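PDB 1LJO: archaeal Sm-like protein AF-Sm2 from Archaeoglobus fulgidus, which probably binds RNA as a member of the Sm/LSm family, assembling into a ring of six identical subunits. Local coordinates for residues A[42-47]-A[62-67]. Sequence-based numbering, arbitrary orientation.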
loop_
_atom_site.group_PDB
_atom_site.type_symbol
_atom_site.label_atom_id
_atom_site.label_comp_id
_atom_site.label_asym_id
_atom_site.label_seq_id
_atom_site.Cartn_x
_atom_site.Cartn_y
_atom_site.Cartn_z
ATOM N N LEU A 42 -4.118 7.311 13.496
ATOM C CA LEU A 42 -3.802 7.647 14.876
ATOM C C LEU A 42 -3.543 9.134 15.071
ATOM O O LEU A 42 -2.910 9.782 14.238
ATOM C CB LEU A 42 -2.556 6.874 15.337
ATOM C CG LEU A 42 -2.498 5.363 15.101
ATOM C CD1 LEU A 42 -1.106 4.856 15.452
ATOM C CD2 LEU A 42 -3.564 4.653 15.930
ATOM N N TYR A 43 -4.037 9.665 16.183
ATOM C CA TYR A 43 -3.810 11.058 16.525
ATOM C C TYR A 43 -3.044 11.066 17.841
ATOM O O TYR A 43 -3.572 10.683 18.885
ATOM C CB TYR A 43 -5.129 11.826 16.660
ATOM C CG TYR A 43 -4.978 13.220 17.248
ATOM C CD1 TYR A 43 -3.857 14.002 16.968
ATOM C CD2 TYR A 43 -5.958 13.756 18.081
ATOM C CE1 TYR A 43 -3.713 15.279 17.505
ATOM C CE2 TYR A 43 -5.825 15.032 18.622
ATOM C CZ TYR A 43 -4.698 15.786 18.333
ATOM O OH TYR A 43 -4.543 17.037 18.888
ATOM N N LEU A 44 -1.785 11.483 17.768
ATOM C CA LEU A 44 -0.919 11.545 18.937
ATOM C C LEU A 44 -0.657 12.991 19.324
ATOM O O LEU A 44 -0.616 13.871 18.465
ATOM C CB LEU A 44 0.430 10.878 18.643
ATOM C CG LEU A 44 0.450 9.420 18.181
ATOM C CD1 LEU A 44 1.895 8.952 18.048
ATOM C CD2 LEU A 44 -0.296 8.560 19.182
ATOM N N THR A 45 -0.487 13.231 20.617
ATOM C CA THR A 45 -0.179 14.564 21.111
ATOM C C THR A 45 1.106 14.422 21.914
ATOM O O THR A 45 1.440 13.318 22.350
ATOM C CB THR A 45 -1.287 15.119 22.025
ATOM O OG1 THR A 45 -1.517 14.210 23.105
ATOM C CG2 THR A 45 -2.589 15.321 21.229
ATOM N N ASN A 46 1.827 15.527 22.086
ATOM C CA ASN A 46 3.078 15.518 22.836
ATOM C C ASN A 46 4.026 14.469 22.246
ATOM O O ASN A 46 4.831 13.867 22.957
ATOM C CB ASN A 46 2.774 15.199 24.303
ATOM C CG ASN A 46 1.647 16.058 24.857
ATOM O OD1 ASN A 46 1.816 17.252 25.071
ATOM N ND2 ASN A 46 0.480 15.452 25.067
ATOM N N ALA A 47 3.937 14.276 20.936
ATOM C CA ALA A 47 4.743 13.279 20.244
ATOM C C ALA A 47 6.190 13.660 19.974
ATOM O O ALA A 47 6.548 14.837 19.915
ATOM C CB ALA A 47 4.072 12.900 18.940
ATOM N N ILE A 62 0.435 15.216 16.005
ATOM C CA ILE A 62 0.596 14.615 14.679
ATOM C C ILE A 62 -0.490 13.586 14.411
ATOM O O ILE A 62 -1.017 12.973 15.332
ATOM C CB ILE A 62 1.956 13.893 14.504
ATOM C CG1 ILE A 62 2.108 12.807 15.572
ATOM C CG2 ILE A 62 3.108 14.893 14.572
ATOM C CD1 ILE A 62 3.337 11.933 15.379
ATOM N N VAL A 63 -0.812 13.402 13.139
ATOM C CA VAL A 63 -1.806 12.421 12.732
ATOM C C VAL A 63 -1.101 11.402 11.845
ATOM O O VAL A 63 -0.464 11.769 10.852
ATOM C CB VAL A 63 -2.955 13.082 11.942
ATOM C CG1 VAL A 63 -3.839 12.016 11.316
ATOM C CG2 VAL A 63 -3.766 13.986 12.869
ATOM N N LEU A 64 -1.202 10.128 12.210
ATOM C CA LEU A 64 -0.567 9.059 11.442
ATOM C C LEU A 64 -1.607 8.327 10.591
ATOM O O LEU A 64 -2.680 7.968 11.079
ATOM C CB LEU A 64 0.131 8.077 12.391
ATOM C CG LEU A 64 1.154 8.709 13.353
ATOM C CD1 LEU A 64 1.785 7.634 14.239
ATOM C CD2 LEU A 64 2.222 9.431 12.555
ATOM N N ARG A 65 -1.290 8.120 9.314
ATOM C CA ARG A 65 -2.203 7.438 8.402
ATOM C C ARG A 65 -2.213 5.940 8.698
ATOM O O ARG A 65 -1.177 5.286 8.659
ATOM C CB ARG A 65 -1.775 7.678 6.955
ATOM C CG ARG A 65 -2.720 7.117 5.917
ATOM C CD ARG A 65 -4.055 7.847 5.945
ATOM N NE ARG A 65 -4.945 7.388 4.884
ATOM C CZ ARG A 65 -5.755 6.340 4.981
ATOM N NH1 ARG A 65 -5.794 5.630 6.103
ATOM N NH2 ARG A 65 -6.528 6.006 3.955
ATOM N N GLY A 66 -3.400 5.410 8.981
ATOM C CA GLY A 66 -3.545 4.001 9.310
ATOM C C GLY A 66 -2.938 2.955 8.389
ATOM O O GLY A 66 -2.310 2.006 8.865
ATOM N N ASN A 67 -3.101 3.092 7.080
ATOM C CA ASN A 67 -2.545 2.061 6.214
ATOM C C ASN A 67 -1.024 2.094 6.144
ATOM O O ASN A 67 -0.420 1.217 5.541
ATOM C CB ASN A 67 -3.140 2.123 4.806
ATOM C CG ASN A 67 -2.822 3.402 4.097
ATOM O OD1 ASN A 67 -3.373 4.453 4.416
ATOM N ND2 ASN A 67 -1.921 3.328 3.123
#
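Leu-42 to Leu-44 and Ile-62 to Leu-64 run antiparallel, the axes of these short strands approaching to 4.7 Å with 157° between their N-to-C directions, and Leu-42/Leu-64 and Leu-44/Ile-62 are hydrogen-bonded pairs flanking the non-hydrogen-bonded pair Tyr-43/Val-63. Each hydrogen-bonded pair is closed by two backbone N-H...O hydrogen bonds, the shortest from Leu-64 N to Leu-42 O at 2.7 Å. Leu-42 O also takes a CA-H...O contact from Val-63 CA at 3.2 Å.

Leu-42, Leu-44, Ile-62 and Leu-64 share the inner face. The CD1 methyl of Leu-64 meets the CD1 atoms of both leucines opposite, Leu-44 CD1 at 4.0 Å and Leu-42 CD1 slightly farther off. Ile-62 holds CG1 between its backbone N and carbonyl carbon (chi1 58°), and this branch reaches Leu-44 CB with CG1, while its tip, Ile-62 CD1, lies 3.8 Å from Ala-47 CB, beyond the corner where the chain turns at Thr-45 and Asn-46. Val-20 of strand 17-22 packs on both Leu-42 and Leu-64, continuing the apolar cluster into the core.

On the other face, the ring of Tyr-43 turns an edge to Ile-62 O, which lies in the ring plane, 3.4 Å from Tyr-43 CD1. Tyr-43 CD1 is also 4.1 Å from Val-63 CG2, which sits oblique to the ring. Met-9 of a neighbouring subunit packs against Tyr-43 and Val-63, and Val-63 and Leu-64 pair with a strand of that subunit, carrying the sheet across the interface. Such a curled antiparallel sheet around an apolar core, extended from subunit to subunit, is characteristic of the Sm fold and its ring assemblies.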